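Local coordinates for phosphatidylinositol 4,5-bisphosphate-binding protein SLM1 (PDB 4A6K) that binds phosphatidylinositol 4,5-bisphosphate, probably through this PH domain, and acts with SLM2 as an effector of TORC2 and calcineurin signalling in yeast, at residues S9-R14 / Y22-Y27. Numbering follows the deposited sequence.
Sequences SGFLER and YSKGYY. With I4D (D-myo-inositol-4-phosphate), chain G.
Residues 9-14 and 22-27 are the paired arms of the first β-hairpin of the PH domain, the β1-β2 hairpin beside which this family commonly binds inositol phosphates. The two short segments run antiparallel at 155°. Three hydrogen-bonded pairs, Gly10 with Tyr27, Leu12 with Gly25 and Arg14 with Ser23, give two N-H···O bonds each, from Tyr27 N to Gly10 O at 2.8 Å to Leu12 N to Gly25 O at 3.1 Å. Between them, α-carbons lend weaker support, Phe11 CA lying 3.3 Å from Gly25 O.

On the face bearing Phe11, Glu13, Lys24 and Tyr26, two rings form a T-shaped stack: the Tyr26 edge is turned to the Phe11 face, planes at 71°, with CD1 of Tyr26 3.6 Å from CE2 of Phe11. With chi1 at -174°, the Tyr26 ring swings away from its own backbone nitrogen and out across the neighbouring strand, past the bare CA of Gly10, until its OH comes 3.0 Å from Ser9 OG; that serine hydroxyl is hydrogen-bonded to Glu6. Farther along, the CG of Glu13 packs on the aliphatic stem of Lys24, while Glu13 CB meets CD1 of Tyr22 at 3.6 Å.

The other face is the inner one. Here Tyr27 leans along residues 9-14, its CD1 3.6 Å from CB of Leu12 and its hydroxyl beside CB of Arg14; Gly25 has no side chain to crowd the ring.

At the hairpin's far end Tyr22 lies near the bound inositol 4-phosphate, which is hydrogen-bonded to Ser76 N. Strand 33-37 flanks residues 22-27, strand 95-99 flanks residues 9-14, and Trp109 of the C-terminal helix 103-116 packs against Leu12 and Tyr27.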
ATOM      1  N   SER A   9      -7.014   2.298 -11.009  1.00 16.82           N
ATOM      2  CA  SER A   9      -8.430   2.098 -11.121  1.00 16.22           C
ATOM      3  C   SER A   9      -8.870   2.270 -12.591  1.00 16.28           C
ATOM      4  O   SER A   9      -8.195   2.949 -13.397  1.00 17.03           O
ATOM      5  CB  SER A   9      -9.217   3.051 -10.183  1.00 17.52           C
ATOM      6  OG  SER A   9      -8.961   4.416 -10.484  1.00 22.85           O
ATOM      7  N   GLY A  10      -9.945   1.594 -12.939  1.00 13.30           N
ATOM      8  CA  GLY A  10     -10.530   1.739 -14.263  1.00 12.05           C
ATOM      9  C   GLY A  10     -11.440   0.582 -14.573  1.00 12.44           C
ATOM     10  O   GLY A  10     -11.555  -0.394 -13.793  1.00 13.00           O
ATOM     11  N   PHE A  11     -12.133   0.696 -15.688  1.00 12.24           N
ATOM     12  CA  PHE A  11     -13.009  -0.360 -16.137  1.00 13.15           C
ATOM     13  C   PHE A  11     -12.252  -1.545 -16.713  1.00 14.68           C
ATOM     14  O   PHE A  11     -11.227  -1.332 -17.435  1.00 14.41           O
ATOM     15  CB  PHE A  11     -13.935   0.237 -17.198  1.00 14.30           C
ATOM     16  CG  PHE A  11     -14.963   1.170 -16.601  1.00 13.16           C
ATOM     17  CD1 PHE A  11     -16.103   0.641 -16.078  1.00 15.04           C
ATOM     18  CD2 PHE A  11     -14.705   2.555 -16.452  1.00 16.06           C
ATOM     19  CE1 PHE A  11     -17.070   1.494 -15.471  1.00 14.82           C
ATOM     20  CE2 PHE A  11     -15.645   3.374 -15.863  1.00 15.08           C
ATOM     21  CZ  PHE A  11     -16.845   2.811 -15.397  1.00 12.78           C
ATOM     22  N   LEU A  12     -12.706  -2.753 -16.333  1.00 14.26           N
ATOM     23  CA  LEU A  12     -12.273  -4.003 -16.987  1.00 12.92           C
ATOM     24  C   LEU A  12     -13.448  -4.862 -17.257  1.00 14.21           C
ATOM     25  O   LEU A  12     -14.458  -4.755 -16.548  1.00 16.90           O
ATOM     26  CB  LEU A  12     -11.266  -4.776 -16.125  1.00 11.21           C
ATOM     27  CG  LEU A  12      -9.957  -4.107 -15.748  1.00 12.06           C
ATOM     28  CD1 LEU A  12      -9.307  -4.998 -14.677  1.00 12.18           C
ATOM     29  CD2 LEU A  12      -9.103  -4.141 -17.079  1.00 13.82           C
ATOM     30  N   GLU A  13     -13.340  -5.703 -18.299  1.00 13.55           N
ATOM     31  CA  GLU A  13     -14.319  -6.724 -18.601  1.00 15.36           C
ATOM     32  C   GLU A  13     -13.760  -8.069 -18.126  1.00 16.21           C
ATOM     33  O   GLU A  13     -12.590  -8.343 -18.334  1.00 17.45           O
ATOM     34  CB  GLU A  13     -14.556  -6.780 -20.097  1.00 15.76           C
ATOM     35  CG  GLU A  13     -15.281  -5.566 -20.531  1.00 20.82           C
ATOM     36  CD  GLU A  13     -15.452  -5.561 -22.007  1.00 26.12           C
ATOM     37  OE1 GLU A  13     -14.475  -5.208 -22.724  1.00 29.31           O
ATOM     38  OE2 GLU A  13     -16.526  -5.978 -22.416  1.00 31.42           O
ATOM     39  N   ARG A  14     -14.560  -8.846 -17.417  1.00 15.55           N
ATOM     40  CA  ARG A  14     -14.128 -10.142 -16.906  1.00 15.38           C
ATOM     41  C   ARG A  14     -14.968 -11.167 -17.661  1.00 17.86           C
ATOM     42  O   ARG A  14     -16.217 -11.097 -17.688  1.00 15.90           O
ATOM     43  CB  ARG A  14     -14.359 -10.261 -15.369  1.00 16.35           C
ATOM     44  CG  ARG A  14     -13.805 -11.518 -14.795  1.00 20.13           C
ATOM     45  CD  ARG A  14     -14.206 -11.728 -13.331  1.00 28.71           C
ATOM     46  NE  ARG A  14     -15.564 -12.292 -13.124  1.00 32.46           N
ATOM     47  CZ  ARG A  14     -16.017 -13.501 -13.511  1.00 36.25           C
ATOM     48  NH1 ARG A  14     -15.285 -14.367 -14.204  1.00 32.58           N
ATOM     49  NH2 ARG A  14     -17.248 -13.859 -13.185  1.00 39.79           N
ATOM     50  N   TYR A  22     -18.639 -11.245 -21.375  1.00 22.33           N
ATOM     51  CA  TYR A  22     -17.853 -10.413 -20.495  1.00 21.50           C
ATOM     52  C   TYR A  22     -18.811  -9.564 -19.704  1.00 22.66           C
ATOM     53  O   TYR A  22     -19.859  -9.124 -20.237  1.00 24.30           O
ATOM     54  CB  TYR A  22     -17.001  -9.504 -21.346  1.00 20.40           C
ATOM     55  CG  TYR A  22     -15.753 -10.176 -21.812  1.00 21.75           C
ATOM     56  CD1 TYR A  22     -14.633 -10.260 -20.984  1.00 21.06           C
ATOM     57  CD2 TYR A  22     -15.661 -10.695 -23.113  1.00 26.57           C
ATOM     58  CE1 TYR A  22     -13.435 -10.857 -21.443  1.00 22.24           C
ATOM     59  CE2 TYR A  22     -14.514 -11.329 -23.549  1.00 25.85           C
ATOM     60  CZ  TYR A  22     -13.413 -11.404 -22.741  1.00 27.89           C
ATOM     61  OH  TYR A  22     -12.280 -12.032 -23.256  1.00 32.96           O
ATOM     62  N   SER A  23     -18.475  -9.380 -18.449  1.00 21.54           N
ATOM     63  CA  SER A  23     -19.142  -8.404 -17.567  1.00 22.67           C
ATOM     64  C   SER A  23     -18.179  -7.298 -17.296  1.00 21.66           C
ATOM     65  O   SER A  23     -17.050  -7.565 -16.876  1.00 19.70           O
ATOM     66  CB  SER A  23     -19.483  -9.095 -16.252  1.00 22.07           C
ATOM     67  OG  SER A  23     -20.382 -10.128 -16.639  1.00 27.11           O
ATOM     68  N   LYS A  24     -18.597  -6.071 -17.507  1.00 20.32           N
ATOM     69  CA  LYS A  24     -17.723  -4.969 -17.194  1.00 20.81           C
ATOM     70  C   LYS A  24     -17.998  -4.408 -15.796  1.00 20.67           C
ATOM     71  O   LYS A  24     -19.167  -4.361 -15.377  1.00 21.35           O
ATOM     72  CB  LYS A  24     -17.944  -3.881 -18.245  1.00 21.00           C
ATOM     73  CG  LYS A  24     -16.886  -2.759 -18.290  1.00 26.96           C
ATOM     74  CD  LYS A  24     -17.067  -1.949 -19.583  1.00 30.61           C
ATOM     75  CE  LYS A  24     -18.304  -1.020 -19.419  1.00 32.59           C
ATOM     76  NZ  LYS A  24     -18.727  -0.444 -20.733  1.00 36.93           N
ATOM     77  N   GLY A  25     -16.939  -4.001 -15.097  1.00 17.30           N
ATOM     78  CA  GLY A  25     -17.062  -3.502 -13.760  1.00 16.01           C
ATOM     79  C   GLY A  25     -15.989  -2.459 -13.583  1.00 13.90           C
ATOM     80  O   GLY A  25     -15.116  -2.264 -14.461  1.00 13.44           O
ATOM     81  N   TYR A  26     -16.092  -1.720 -12.501  1.00 12.46           N
ATOM     82  CA  TYR A  26     -15.106  -0.673 -12.217  1.00 12.00           C
ATOM     83  C   TYR A  26     -14.132  -1.232 -11.136  1.00 12.97           C
ATOM     84  O   TYR A  26     -14.516  -1.557 -10.045  1.00 12.67           O
ATOM     85  CB  TYR A  26     -15.746   0.612 -11.727  1.00 13.24           C
ATOM     86  CG  TYR A  26     -14.712   1.721 -11.584  1.00 11.59           C
ATOM     87  CD1 TYR A  26     -14.228   2.425 -12.730  1.00 13.15           C
ATOM     88  CD2 TYR A  26     -14.200   2.062 -10.335  1.00 14.28           C
ATOM     89  CE1 TYR A  26     -13.297   3.424 -12.618  1.00 14.89           C
ATOM     90  CE2 TYR A  26     -13.292   3.071 -10.220  1.00 15.13           C
ATOM     91  CZ  TYR A  26     -12.826   3.736 -11.361  1.00 16.97           C
ATOM     92  OH  TYR A  26     -11.878   4.730 -11.289  1.00 23.53           O
ATOM     93  N   TYR A  27     -12.868  -1.402 -11.490  1.00 10.39           N
ATOM     94  CA  TYR A  27     -11.926  -2.126 -10.573  1.00 10.93           C
ATOM     95  C   TYR A  27     -10.981  -1.156  -9.923  1.00 10.21           C
ATOM     96  O   TYR A  27     -10.558  -0.100 -10.493  1.00 11.63           O
ATOM     97  CB  TYR A  27     -11.110  -3.174 -11.386  1.00  9.86           C
ATOM     98  CG  TYR A  27     -11.928  -4.346 -11.757  1.00 12.88           C
ATOM     99  CD1 TYR A  27     -12.805  -4.305 -12.857  1.00 11.60           C
ATOM    100  CD2 TYR A  27     -11.868  -5.492 -11.005  1.00 11.41           C
ATOM    101  CE1 TYR A  27     -13.653  -5.414 -13.127  1.00 10.87           C
ATOM    102  CE2 TYR A  27     -12.676  -6.638 -11.305  1.00 11.02           C
ATOM    103  CZ  TYR A  27     -13.569  -6.563 -12.347  1.00 12.85           C
ATOM    104  OH  TYR A  27     -14.278  -7.733 -12.607  1.00 16.71           O
TER
HETATM  105  O5  I4D G1585     -11.438 -12.482 -28.812  1.00 50.40           O
HETATM  106  C5  I4D G1585     -12.147 -12.225 -27.591  1.00 54.48           C
HETATM  107  C6  I4D G1585     -12.903 -13.518 -27.254  1.00 53.96           C
HETATM  108  O6  I4D G1585     -11.955 -14.513 -26.882  1.00 55.79           O
HETATM  109  C4  I4D G1585     -13.062 -11.042 -27.899  1.00 53.90           C
HETATM  110  O4  I4D G1585     -12.299  -9.847 -28.219  1.00 55.15           O
HETATM  111  P4  I4D G1585     -12.655  -8.816 -29.480  1.00 53.03           P
HETATM  112  O43 I4D G1585     -12.504  -7.422 -28.850  1.00 53.98           O
HETATM  113  O42 I4D G1585     -11.597  -9.235 -30.508  1.00 56.29           O
HETATM  114  O41 I4D G1585     -14.115  -9.034 -29.916  1.00 56.06           O
HETATM  115  C3  I4D G1585     -14.125 -10.831 -26.826  1.00 56.82           C
HETATM  116  O3  I4D G1585     -15.255 -10.125 -27.394  1.00 58.67           O
HETATM  117  C2  I4D G1585     -14.771 -12.116 -26.292  1.00 56.40           C
HETATM  118  O2  I4D G1585     -15.936 -12.375 -27.094  1.00 55.65           O
HETATM  119  C1  I4D G1585     -13.845 -13.336 -26.094  1.00 53.16           C
HETATM  120  O1  I4D G1585     -14.640 -14.491 -25.836  1.00 50.23           O
HETATM  121  O   HOH W   1     -10.524   5.512 -13.596  1.00 26.57           O
HETATM  122  O   HOH W   2     -18.048 -12.219 -15.543  1.00 44.41           O